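PDB 2PWQ: ubiquitin conjugating enzyme from Plasmodium yoelii, which probably accepts activated ubiquitin as a thioester on a catalytic cysteine and passes it on towards protein substrates, as related ubiquitin-conjugating enzymes do. Local coordinates for residues Thr65-Gly70 against Ala155-Thr160; Pro87-Val92 against Leu127-Leu132; Thr104-Leu109 against Asp140-Glu145. One frame throughout, in Å; residues are numbered along the deposited sequence. Where two conformers were deposited one is given.

The three contacts illustrate how one small domain is tied together round a single loop, the W96-H97-P98-N99 segment, whose H97-P98-N99 is the family's His-Pro-Asn signature. W96 accepts from Y67 of contact 1, H97 NE2 is hydrogen-bonded to L132 O of contact 2, and P98 bonds to the backbone of Q142 and D143 of contact 3. Contacts 2 and 3, with centres about 11 Å apart, also touch, and F91 N probably donates to G105 O over 2.7 Å. Contact 3 holds C108, the predicted thioester residue; the side chain of I129 in contact 2 is about 10 Å from that of C108. Contact 1 lies about 17 Å from contact 3, centre to centre.

Contact 1 (Thr65-Gly70 against Ala155-Thr160); sequences TPYEGG and ALFVKT
With CG anti to the carbonyl carbon and beside the backbone N (chi1 -51°), Y67 extends its phenol towards the helix, where F157, whose CG is instead anti to the backbone N (chi1 165°), leans out to meet it. In neither residue does CB point at the other segment; the length of the aromatic side chain closes the gap. The two cross at about a right angle, and the hydroxyl does most of the touching: Y67 OH sits 3.3 Å from F157 CZ, while the ring carbons stay farther apart, 4.5 Å between Y67 CZ and F157 CZ. That hydroxyl is also fixed by a hydrogen bond to W96 O, so a buried polar atom is satisfied although its neighbour across the contact is a phenyl carbon.

P66 supplies the larger share of the buried surface on its side. Its CB lies 3.7 Å from V158 O and 4.2 Å from V158 CG1, and its CG comes within 4.2 Å of F157 CE2. The same CG rests over one face of the Y67 ring, offset toward the rim, so the pyrrolidine lies beside the place where the two aromatic side chains meet and touches both. Two overlapping turns shape the loop, type I from T65 to E68 and type II from Y67 to G70; an ST turn adds a bond of 2.8 Å from Y67 N to T65 OG1.

The loop joins strand 54-60 to strand 71-77, and here it is laid against helix 154-168, with P66 O accepting from T165 OG1 farther along. Y150 of helix 144-152 meets F157 edge-to-face, and L133 of helix 122-134 touches Y67.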
ATOM      1  N   THR A  65     -13.408   9.254   3.031  1.00 39.59           N
ATOM      2  CA  THR A  65     -12.104   9.920   2.944  1.00 37.75           C
ATOM      3  C   THR A  65     -12.011  10.480   1.540  1.00 37.24           C
ATOM      4  O   THR A  65     -12.831  10.140   0.697  1.00 38.03           O
ATOM      5  CB  THR A  65     -10.904   8.973   3.055  1.00 37.59           C
ATOM      6  OG1 THR A  65     -10.786   8.201   1.848  1.00 35.21           O
ATOM      7  CG2 THR A  65     -11.002   8.067   4.299  1.00 35.62           C
ATOM      8  N   PRO A  66     -10.999  11.310   1.285  1.00 36.65           N
ATOM      9  CA  PRO A  66     -10.876  11.768  -0.122  1.00 36.39           C
ATOM     10  C   PRO A  66     -10.456  10.643  -1.110  1.00 37.06           C
ATOM     11  O   PRO A  66     -10.410  10.873  -2.319  1.00 36.19           O
ATOM     12  CB  PRO A  66      -9.844  12.877  -0.029  1.00 35.93           C
ATOM     13  CG  PRO A  66      -9.037  12.603   1.167  1.00 37.60           C
ATOM     14  CD  PRO A  66      -9.960  11.904   2.150  1.00 34.40           C
ATOM     15  N   TYR A  67     -10.237   9.425  -0.592  1.00 37.13           N
ATOM     16  CA  TYR A  67      -9.792   8.291  -1.397  1.00 36.56           C
ATOM     17  C   TYR A  67     -10.909   7.372  -1.742  1.00 36.44           C
ATOM     18  O   TYR A  67     -10.705   6.343  -2.377  1.00 36.59           O
ATOM     19  CB  TYR A  67      -8.584   7.584  -0.772  1.00 35.83           C
ATOM     20  CG  TYR A  67      -7.526   8.595  -0.443  1.00 33.55           C
ATOM     21  CD1 TYR A  67      -6.818   9.265  -1.469  1.00 34.69           C
ATOM     22  CD2 TYR A  67      -7.300   8.979   0.873  1.00 35.40           C
ATOM     23  CE1 TYR A  67      -5.887  10.227  -1.167  1.00 29.63           C
ATOM     24  CE2 TYR A  67      -6.359   9.929   1.200  1.00 35.87           C
ATOM     25  CZ  TYR A  67      -5.665  10.559   0.198  1.00 35.86           C
ATOM     26  OH  TYR A  67      -4.742  11.490   0.554  1.00 34.71           O
ATOM     27  N   GLU A  68     -12.114   7.808  -1.421  1.00 37.96           N
ATOM     28  CA  GLU A  68     -13.273   6.947  -1.527  1.00 40.53           C
ATOM     29  C   GLU A  68     -13.595   6.688  -2.995  1.00 40.98           C
ATOM     30  O   GLU A  68     -13.614   7.634  -3.775  1.00 41.45           O
ATOM     31  CB  GLU A  68     -14.463   7.567  -0.810  1.00 41.39           C
ATOM     32  CG  GLU A  68     -15.749   6.811  -1.032  1.00 44.15           C
ATOM     33  CD  GLU A  68     -16.912   7.350  -0.215  1.00 49.98           C
ATOM     34  OE1 GLU A  68     -16.693   8.159   0.734  1.00 49.71           O
ATOM     35  OE2 GLU A  68     -18.052   6.946  -0.543  1.00 50.47           O
ATOM     36  N   GLY A  69     -13.875   5.427  -3.352  1.00 40.71           N
ATOM     37  CA  GLY A  69     -14.094   5.009  -4.750  1.00 40.14           C
ATOM     38  C   GLY A  69     -12.811   4.812  -5.555  1.00 39.87           C
ATOM     39  O   GLY A  69     -12.852   4.550  -6.779  1.00 41.17           O
ATOM     40  N   GLY A  70     -11.673   4.979  -4.885  1.00 38.72           N
ATOM     41  CA  GLY A  70     -10.362   4.748  -5.480  1.00 37.40           C
ATOM     42  C   GLY A  70      -9.980   3.287  -5.376  1.00 37.60           C
ATOM     43  O   GLY A  70     -10.360   2.577  -4.422  1.00 37.25           O
ATOM     44  N   ALA A 155      -8.652  22.214   3.359  1.00 38.25           N
ATOM     45  CA  ALA A 155      -9.868  22.005   2.580  1.00 39.07           C
ATOM     46  C   ALA A 155      -9.505  21.855   1.103  1.00 41.06           C
ATOM     47  O   ALA A 155     -10.291  21.306   0.322  1.00 41.65           O
ATOM     48  CB  ALA A 155     -10.802  23.161   2.743  1.00 39.17           C
ATOM     49  N   LEU A 156      -8.333  22.388   0.741  1.00 41.18           N
ATOM     50  CA  LEU A 156      -7.845  22.284  -0.651  1.00 42.26           C
ATOM     51  C   LEU A 156      -7.243  20.905  -0.797  1.00 42.64           C
ATOM     52  O   LEU A 156      -7.483  20.228  -1.797  1.00 43.89           O
ATOM     53  CB  LEU A 156      -6.774  23.331  -0.948  1.00 41.33           C
ATOM     54  CG  LEU A 156      -6.082  23.318  -2.328  1.00 42.13           C
ATOM     55  CD1 LEU A 156      -7.109  23.221  -3.459  1.00 41.43           C
ATOM     56  CD2 LEU A 156      -5.167  24.510  -2.490  1.00 41.29           C
ATOM     57  N   PHE A 157      -6.451  20.496   0.192  1.00 42.02           N
ATOM     58  CA  PHE A 157      -5.904  19.144   0.206  1.00 42.33           C
ATOM     59  C   PHE A 157      -6.974  18.116  -0.120  1.00 41.80           C
ATOM     60  O   PHE A 157      -6.779  17.233  -0.969  1.00 41.53           O
ATOM     61  CB  PHE A 157      -5.261  18.781   1.545  1.00 42.43           C
ATOM     62  CG  PHE A 157      -5.022  17.311   1.690  1.00 42.15           C
ATOM     63  CD1 PHE A 157      -3.850  16.741   1.191  1.00 41.52           C
ATOM     64  CD2 PHE A 157      -6.011  16.476   2.261  1.00 40.27           C
ATOM     65  CE1 PHE A 157      -3.637  15.375   1.281  1.00 40.50           C
ATOM     66  CE2 PHE A 157      -5.821  15.105   2.353  1.00 37.87           C
ATOM     67  CZ  PHE A 157      -4.632  14.550   1.881  1.00 41.89           C
ATOM     68  N   VAL A 158      -8.104  18.226   0.557  1.00 41.36           N
ATOM     69  CA  VAL A 158      -9.145  17.227   0.432  1.00 40.34           C
ATOM     70  C   VAL A 158      -9.591  17.243  -1.020  1.00 40.51           C
ATOM     71  O   VAL A 158      -9.770  16.197  -1.640  1.00 39.36           O
ATOM     72  CB  VAL A 158     -10.329  17.480   1.416  1.00 40.44           C
ATOM     73  CG1 VAL A 158     -11.486  16.565   1.119  1.00 39.61           C
ATOM     74  CG2 VAL A 158      -9.859  17.320   2.859  1.00 36.13           C
ATOM     75  N   LYS A 159      -9.758  18.446  -1.553  1.00 41.29           N
ATOM     76  CA  LYS A 159     -10.202  18.595  -2.947  1.00 40.37           C
ATOM     77  C   LYS A 159      -9.185  18.091  -3.952  1.00 39.04           C
ATOM     78  O   LYS A 159      -9.569  17.436  -4.916  1.00 40.22           O
ATOM     79  CB  LYS A 159     -10.625  20.033  -3.266  1.00 41.52           C
ATOM     80  CG  LYS A 159     -12.060  20.306  -2.853  1.00 42.51           C
ATOM     81  CD  LYS A 159     -13.004  19.568  -3.759  1.00 45.50           C
ATOM     82  CE  LYS A 159     -14.419  19.913  -3.424  1.00 44.32           C
ATOM     83  NZ  LYS A 159     -15.343  19.226  -4.361  1.00 46.07           N
ATOM     84  N   THR A 160      -7.906  18.373  -3.726  1.00 37.47           N
ATOM     85  CA  THR A 160      -6.848  17.894  -4.624  1.00 36.51           C
ATOM     86  C   THR A 160      -6.762  16.341  -4.598  1.00 36.54           C
ATOM     87  O   THR A 160      -6.743  15.671  -5.641  1.00 36.36           O
ATOM     88  CB  THR A 160      -5.507  18.522  -4.231  1.00 36.46           C
ATOM     89  OG1 THR A 160      -5.604  19.940  -4.373  1.00 36.23           O
ATOM     90  CG2 THR A 160      -4.368  18.029  -5.116  1.00 33.52           C
TER

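Contact 2 (Pro87-Val92 against Leu127-Leu132); sequences PKIKFV and LSIQAL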
ATOM      1  N   PRO A  87       8.730  -6.879   3.229  1.00 43.91           N
ATOM      2  CA  PRO A  87       8.602  -6.548   1.801  1.00 43.19           C
ATOM      3  C   PRO A  87       8.961  -5.078   1.580  1.00 42.80           C
ATOM      4  O   PRO A  87       8.962  -4.291   2.547  1.00 43.04           O
ATOM      5  CB  PRO A  87       7.115  -6.793   1.525  1.00 42.74           C
ATOM      6  CG  PRO A  87       6.449  -6.593   2.872  1.00 43.64           C
ATOM      7  CD  PRO A  87       7.423  -7.137   3.865  1.00 42.90           C
ATOM      8  N   LYS A  88       9.315  -4.713   0.348  1.00 41.99           N
ATOM      9  CA  LYS A  88       9.352  -3.316  -0.052  1.00 40.84           C
ATOM     10  C   LYS A  88       8.059  -3.054  -0.797  1.00 40.34           C
ATOM     11  O   LYS A  88       7.622  -3.883  -1.605  1.00 40.33           O
ATOM     12  CB  LYS A  88      10.575  -3.015  -0.909  1.00 41.23           C
ATOM     13  CG  LYS A  88      11.868  -3.519  -0.266  1.00 42.12           C
ATOM     14  CD  LYS A  88      13.126  -3.009  -0.922  1.00 45.72           C
ATOM     15  CE  LYS A  88      14.362  -3.316  -0.077  0.50 45.62           C
ATOM     16  NZ  LYS A  88      15.598  -2.792  -0.730  0.50 46.33           N
ATOM     17  N   ILE A  89       7.413  -1.935  -0.486  1.00 38.88           N
ATOM     18  CA  ILE A  89       6.124  -1.565  -1.089  1.00 38.37           C
ATOM     19  C   ILE A  89       6.161  -0.099  -1.531  1.00 38.49           C
ATOM     20  O   ILE A  89       6.704   0.762  -0.818  1.00 39.61           O
ATOM     21  CB  ILE A  89       4.945  -1.809  -0.143  1.00 36.50           C
ATOM     22  CG1 ILE A  89       4.973  -3.247   0.378  1.00 38.07           C
ATOM     23  CG2 ILE A  89       3.629  -1.565  -0.833  1.00 37.20           C
ATOM     24  CD1 ILE A  89       3.890  -3.538   1.386  1.00 35.73           C
ATOM     25  N   LYS A  90       5.614   0.168  -2.714  1.00 37.59           N
ATOM     26  CA  LYS A  90       5.440   1.529  -3.217  1.00 35.96           C
ATOM     27  C   LYS A  90       4.138   1.567  -4.002  1.00 34.42           C
ATOM     28  O   LYS A  90       3.693   0.549  -4.536  1.00 34.93           O
ATOM     29  CB  LYS A  90       6.605   1.937  -4.112  1.00 35.92           C
ATOM     30  CG  LYS A  90       6.500   1.445  -5.550  1.00 38.87           C
ATOM     31  CD  LYS A  90       7.366   2.321  -6.495  1.00 40.45           C
ATOM     32  CE  LYS A  90       7.175   1.907  -7.953  0.10 39.55           C
ATOM     33  NZ  LYS A  90       7.645   0.516  -8.227  0.10 39.34           N
ATOM     34  N   PHE A  91       3.508   2.720  -4.086  1.00 31.70           N
ATOM     35  CA  PHE A  91       2.268   2.768  -4.811  1.00 32.13           C
ATOM     36  C   PHE A  91       2.637   2.802  -6.286  1.00 31.30           C
ATOM     37  O   PHE A  91       3.720   3.254  -6.620  1.00 31.25           O
ATOM     38  CB  PHE A  91       1.493   4.051  -4.474  1.00 32.03           C
ATOM     39  CG  PHE A  91       0.648   3.936  -3.269  1.00 30.48           C
ATOM     40  CD1 PHE A  91       1.199   4.028  -1.991  1.00 27.37           C
ATOM     41  CD2 PHE A  91      -0.722   3.744  -3.405  1.00 29.27           C
ATOM     42  CE1 PHE A  91       0.384   3.906  -0.878  1.00 31.35           C
ATOM     43  CE2 PHE A  91      -1.548   3.630  -2.309  1.00 30.82           C
ATOM     44  CZ  PHE A  91      -1.004   3.724  -1.031  1.00 29.73           C
ATOM     45  N   VAL A  92       1.757   2.285  -7.140  1.00 31.29           N
ATOM     46  CA  VAL A  92       1.907   2.423  -8.583  1.00 29.98           C
ATOM     47  C   VAL A  92       0.953   3.516  -8.961  1.00 30.68           C
ATOM     48  O   VAL A  92       1.335   4.486  -9.669  1.00 29.51           O
ATOM     49  CB  VAL A  92       1.584   1.097  -9.348  1.00 29.89           C
ATOM     50  CG1 VAL A  92       1.377   1.343 -10.920  1.00 31.52           C
ATOM     51  CG2 VAL A  92       2.709   0.100  -9.108  1.00 30.37           C
ATOM     52  N   LEU A 127      -2.984  -3.548   4.951  1.00 33.30           N
ATOM     53  CA  LEU A 127      -4.033  -2.978   5.801  1.00 33.00           C
ATOM     54  C   LEU A 127      -3.500  -1.735   6.523  1.00 32.27           C
ATOM     55  O   LEU A 127      -4.222  -0.766   6.710  1.00 33.33           O
ATOM     56  CB  LEU A 127      -4.510  -3.974   6.865  1.00 33.84           C
ATOM     57  CG  LEU A 127      -5.587  -5.012   6.519  1.00 36.75           C
ATOM     58  CD1 LEU A 127      -5.779  -5.950   7.736  1.00 42.58           C
ATOM     59  CD2 LEU A 127      -6.972  -4.409   6.070  1.00 40.32           C
ATOM     60  N   SER A 128      -2.246  -1.734   6.923  1.00 30.79           N
ATOM     61  CA  SER A 128      -1.769  -0.594   7.669  1.00 33.06           C
ATOM     62  C   SER A 128      -1.497   0.591   6.727  1.00 31.42           C
ATOM     63  O   SER A 128      -1.430   1.750   7.157  1.00 31.60           O
ATOM     64  CB  SER A 128      -0.497  -0.931   8.447  1.00 33.11           C
ATOM     65  OG  SER A 128       0.596  -0.745   7.566  1.00 40.47           O
ATOM     66  N   ILE A 129      -1.333   0.315   5.434  1.00 31.19           N
ATOM     67  CA  ILE A 129      -1.162   1.396   4.485  1.00 29.96           C
ATOM     68  C   ILE A 129      -2.545   1.949   4.237  1.00 29.65           C
ATOM     69  O   ILE A 129      -2.713   3.164   4.192  1.00 31.47           O
ATOM     70  CB  ILE A 129      -0.470   0.915   3.186  1.00 30.28           C
ATOM     71  CG1 ILE A 129       1.008   0.621   3.502  1.00 30.63           C
ATOM     72  CG2 ILE A 129      -0.554   2.015   2.053  1.00 29.94           C
ATOM     73  CD1 ILE A 129       1.673  -0.347   2.551  1.00 31.82           C
ATOM     74  N   GLN A 130      -3.548   1.090   4.083  1.00 28.81           N
ATOM     75  CA  GLN A 130      -4.904   1.590   3.930  1.00 29.95           C
ATOM     76  C   GLN A 130      -5.335   2.435   5.155  1.00 29.66           C
ATOM     77  O   GLN A 130      -6.093   3.424   5.023  1.00 28.33           O
ATOM     78  CB  GLN A 130      -5.855   0.418   3.709  1.00 27.74           C
ATOM     79  CG  GLN A 130      -7.333   0.775   3.546  1.00 29.53           C
ATOM     80  CD  GLN A 130      -8.205  -0.451   3.582  1.00 33.98           C
ATOM     81  OE1 GLN A 130      -8.162  -1.188   4.555  1.00 41.33           O
ATOM     82  NE2 GLN A 130      -9.018  -0.673   2.536  1.00 36.76           N
ATOM     83  N   ALA A 131      -4.888   2.029   6.349  1.00 31.33           N
ATOM     84  CA  ALA A 131      -5.130   2.837   7.554  1.00 32.61           C
ATOM     85  C   ALA A 131      -4.554   4.244   7.393  1.00 32.91           C
ATOM     86  O   ALA A 131      -5.234   5.218   7.693  1.00 33.20           O
ATOM     87  CB  ALA A 131      -4.597   2.136   8.860  1.00 31.10           C
ATOM     88  N   LEU A 132      -3.308   4.340   6.919  1.00 35.02           N
ATOM     89  CA  LEU A 132      -2.719   5.640   6.555  1.00 35.47           C
ATOM     90  C   LEU A 132      -3.595   6.506   5.638  1.00 35.49           C
ATOM     91  O   LEU A 132      -3.684   7.710   5.831  1.00 35.90           O
ATOM     92  CB  LEU A 132      -1.383   5.451   5.898  1.00 35.91           C
ATOM     93  CG  LEU A 132      -0.176   5.661   6.757  1.00 37.50           C
ATOM     94  CD1 LEU A 132       1.045   5.654   5.892  1.00 41.57           C
ATOM     95  CD2 LEU A 132      -0.301   6.995   7.541  1.00 37.94           C
TER
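I129 faces both I89 and F91 from the helix and meets each with a different branch, a worked example of how one beta-branched residue can serve two neighbours on a strand. Its CG2 lies against the phenyl group, 3.6 Å from F91 CZ and an equal distance from F91 CE1, so the methyl faces the bond between those two carbons. I129 and F91 slide past one another in opposite directions, the approach to the ring being slanted.

The other branch turns to I89. The first torsion of I129 (chi1 -71°) puts CG1 beside the backbone N and CG2 anti to that N; the extended chi2 (157°) then carries CD1 on to I89. The two isoleucines cross obliquely. I129 CD1 is 4.1 Å from I89 CD1 and sits just as near I89 CG2, at the mouth of the fork formed by those two methyls.

Both isoleucines point CB at the facing segment. CB of F91 does not point at the helix, and the ring covers the remaining distance. The CA atoms of I89 and I129 remain 9.6 Å apart; the touching atoms are all carbon, and no hydrogen bond links the two segments. K88 and K90, which flank I89 in sequence, are exposed.

Neighbours extend the apolar layer: I89 packs on L74 and on A125 and L126 of helix 122-134, F91 on F72 and L133, and I129 on I59 of strand 54-60. A four-stranded antiparallel meander packed against a central helix, here 122-134, is the core of the UBC fold shared by ubiquitin-conjugating enzymes; this contact joins the helix to the edge strand 88-91.

Contact 3 (Thr104-Leu109 against Asp140-Glu145); sequences TGAICL and DPQDAE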
ATOM      1  N   THR A 104       6.487   9.522  -7.207  1.00 40.99           N
ATOM      2  CA  THR A 104       7.058   8.162  -7.286  1.00 40.75           C
ATOM      3  C   THR A 104       6.316   7.049  -6.530  1.00 40.86           C
ATOM      4  O   THR A 104       6.650   5.869  -6.685  1.00 40.06           O
ATOM      5  CB  THR A 104       8.511   8.143  -6.837  1.00 41.01           C
ATOM      6  OG1 THR A 104       8.569   8.246  -5.415  1.00 41.36           O
ATOM      7  CG2 THR A 104       9.299   9.296  -7.491  1.00 39.70           C
ATOM      8  N   GLY A 105       5.334   7.427  -5.713  1.00 40.56           N
ATOM      9  CA  GLY A 105       4.535   6.448  -4.946  1.00 40.36           C
ATOM     10  C   GLY A 105       5.253   5.838  -3.754  1.00 39.82           C
ATOM     11  O   GLY A 105       4.720   4.926  -3.115  1.00 39.28           O
ATOM     12  N   ALA A 106       6.458   6.327  -3.464  1.00 39.84           N
ATOM     13  CA  ALA A 106       7.213   5.867  -2.316  1.00 40.31           C
ATOM     14  C   ALA A 106       6.508   6.206  -0.995  1.00 40.97           C
ATOM     15  O   ALA A 106       5.845   7.232  -0.878  1.00 39.84           O
ATOM     16  CB  ALA A 106       8.574   6.446  -2.315  1.00 39.84           C
ATOM     17  N   ILE A 107       6.655   5.316  -0.017  1.00 42.99           N
ATOM     18  CA  ILE A 107       6.124   5.538   1.338  1.00 44.48           C
ATOM     19  C   ILE A 107       7.215   5.256   2.366  1.00 46.06           C
ATOM     20  O   ILE A 107       8.172   4.524   2.080  1.00 46.67           O
ATOM     21  CB  ILE A 107       4.889   4.669   1.612  1.00 44.77           C
ATOM     22  CG1 ILE A 107       5.176   3.207   1.299  1.00 43.96           C
ATOM     23  CG2 ILE A 107       3.715   5.161   0.802  1.00 44.98           C
ATOM     24  CD1 ILE A 107       3.937   2.372   1.101  1.00 48.65           C
ATOM     25  N   CYS A 108       7.108   5.843   3.550  1.00 47.93           N
ATOM     26  CA  CYS A 108       8.090   5.531   4.597  1.00 49.40           C
ATOM     27  C   CYS A 108       7.710   4.244   5.331  1.00 50.31           C
ATOM     28  O   CYS A 108       6.679   4.186   5.998  1.00 50.75           O
ATOM     29  CB  CYS A 108       8.239   6.686   5.591  1.00 49.22           C
ATOM     30  SG  CYS A 108       9.496   6.361   6.851  1.00 50.07           S
ATOM     31  N   LEU A 109       8.532   3.213   5.200  1.00 51.21           N
ATOM     32  CA  LEU A 109       8.231   1.943   5.852  1.00 53.06           C
ATOM     33  C   LEU A 109       9.172   1.635   7.021  1.00 53.59           C
ATOM     34  O   LEU A 109       9.332   0.469   7.394  1.00 53.66           O
ATOM     35  CB  LEU A 109       8.199   0.785   4.825  1.00 53.09           C
ATOM     36  CG  LEU A 109       7.209   0.863   3.645  1.00 53.99           C
ATOM     37  CD1 LEU A 109       7.700   0.023   2.472  1.00 54.42           C
ATOM     38  CD2 LEU A 109       5.786   0.477   4.039  1.00 53.57           C
ATOM     39  N   ASP A 140       5.273  13.447   9.835  1.00 64.89           N
ATOM     40  CA  ASP A 140       6.267  12.473   9.357  1.00 65.66           C
ATOM     41  C   ASP A 140       6.193  12.392   7.826  1.00 65.20           C
ATOM     42  O   ASP A 140       5.945  11.317   7.262  1.00 65.36           O
ATOM     43  CB  ASP A 140       6.004  11.103  10.001  1.00 66.27           C
ATOM     44  CG  ASP A 140       5.881  11.185  11.538  1.00 68.81           C
ATOM     45  OD1 ASP A 140       6.620  12.005  12.157  1.00 71.60           O
ATOM     46  OD2 ASP A 140       5.053  10.431  12.119  1.00 70.29           O
ATOM     47  N   PRO A 141       6.444  13.526   7.146  1.00 64.58           N
ATOM     48  CA  PRO A 141       5.908  13.696   5.797  1.00 63.83           C
ATOM     49  C   PRO A 141       6.785  13.039   4.735  1.00 63.01           C
ATOM     50  O   PRO A 141       7.996  12.878   4.934  1.00 63.18           O
ATOM     51  CB  PRO A 141       5.873  15.222   5.622  1.00 63.87           C
ATOM     52  CG  PRO A 141       6.641  15.813   6.826  1.00 64.13           C
ATOM     53  CD  PRO A 141       7.288  14.671   7.537  1.00 64.52           C
ATOM     54  N   GLN A 142       6.168  12.643   3.626  1.00 61.92           N
ATOM     55  CA  GLN A 142       6.908  12.040   2.525  1.00 60.98           C
ATOM     56  C   GLN A 142       7.010  12.982   1.341  1.00 59.75           C
ATOM     57  O   GLN A 142       8.026  13.022   0.661  1.00 59.86           O
ATOM     58  CB  GLN A 142       6.277  10.707   2.101  1.00 61.17           C
ATOM     59  CG  GLN A 142       6.938   9.499   2.728  1.00 62.49           C
ATOM     60  CD  GLN A 142       8.405   9.375   2.335  1.00 64.27           C
ATOM     61  OE1 GLN A 142       9.301   9.674   3.142  1.00 63.36           O
ATOM     62  NE2 GLN A 142       8.660   8.958   1.083  1.00 63.78           N
ATOM     63  N   ASP A 143       5.945  13.735   1.110  1.00 58.30           N
ATOM     64  CA  ASP A 143       5.890  14.707   0.036  1.00 56.67           C
ATOM     65  C   ASP A 143       5.731  16.101   0.651  1.00 55.89           C
ATOM     66  O   ASP A 143       4.678  16.393   1.227  1.00 55.68           O
ATOM     67  CB  ASP A 143       4.705  14.373  -0.882  1.00 56.02           C
ATOM     68  CG  ASP A 143       4.753  15.128  -2.204  1.00 55.21           C
ATOM     69  OD1 ASP A 143       4.707  16.382  -2.171  1.00 52.70           O
ATOM     70  OD2 ASP A 143       4.828  14.465  -3.268  1.00 50.74           O
ATOM     71  N   ALA A 144       6.765  16.947   0.526  1.00 55.25           N
ATOM     72  CA  ALA A 144       6.780  18.297   1.162  1.00 54.31           C
ATOM     73  C   ALA A 144       5.642  19.188   0.697  1.00 53.24           C
ATOM     74  O   ALA A 144       5.044  19.900   1.508  1.00 53.40           O
ATOM     75  CB  ALA A 144       8.140  19.011   0.981  1.00 54.55           C
ATOM     76  N   GLU A 145       5.327  19.111  -0.599  1.00 52.53           N
ATOM     77  CA  GLU A 145       4.284  19.956  -1.187  0.60 51.90           C
ATOM     78  C   GLU A 145       2.875  19.511  -0.759  1.00 51.50           C
ATOM     79  O   GLU A 145       2.007  20.359  -0.485  1.00 51.75           O
ATOM     80  CB  GLU A 145       4.410  20.051  -2.724  0.60 52.00           C
ATOM     81  CG  GLU A 145       5.852  20.049  -3.298  0.60 51.91           C
ATOM     82  CD  GLU A 145       6.853  20.965  -2.561  0.60 51.96           C
ATOM     83  OE1 GLU A 145       8.026  20.551  -2.419  0.60 50.77           O
ATOM     84  OE2 GLU A 145       6.482  22.086  -2.137  0.60 52.17           O
TER
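Q142 carries this contact, reaching from its own loop towards the backbone of A106, I107 and C108. Its CB points at that loop but stops short of it, and the first touch comes at CG, 3.8 Å from C108 N. The chain then bends sharply at chi2 (-62°), folding the amide back alongside the loop so that its atoms lie against successive residues. CD stays close to the same nitrogen, 4.0 Å from C108 N. Beyond it the amide divides: OE1 lies 4.0 Å from C108 CB, whereas NE2 faces A106, 3.8 Å from A106 O and 4.2 Å from A106 CB. These are contact distances without a hydrogen bond, and the glutamine packs along the backbone by van der Waals contact.

C108 is the predicted site of the glycyl thioester, set, as in other members of this family, in the long loop after the last strand of the UBC fold and just ahead of the short helix 110-115, whose N-cap is L109. SG is anti to the backbone N (chi1 -177°) and stands 5.0 Å from Q142 OE1, so the amide carbonyl comes nearer to the cysteine's CB than to its sulfur.

The backbone at Q142 is tied to a neighbouring loop: Q142 and D143 both bond to P98 through their backbones, and D143 occupies the N-cap of helix 144-152. Its OD1 accepts from V146 N and, weakly, from E145 N, while OD2 is hydrogen-bonded to S102 OG of the loop that leads on to T104.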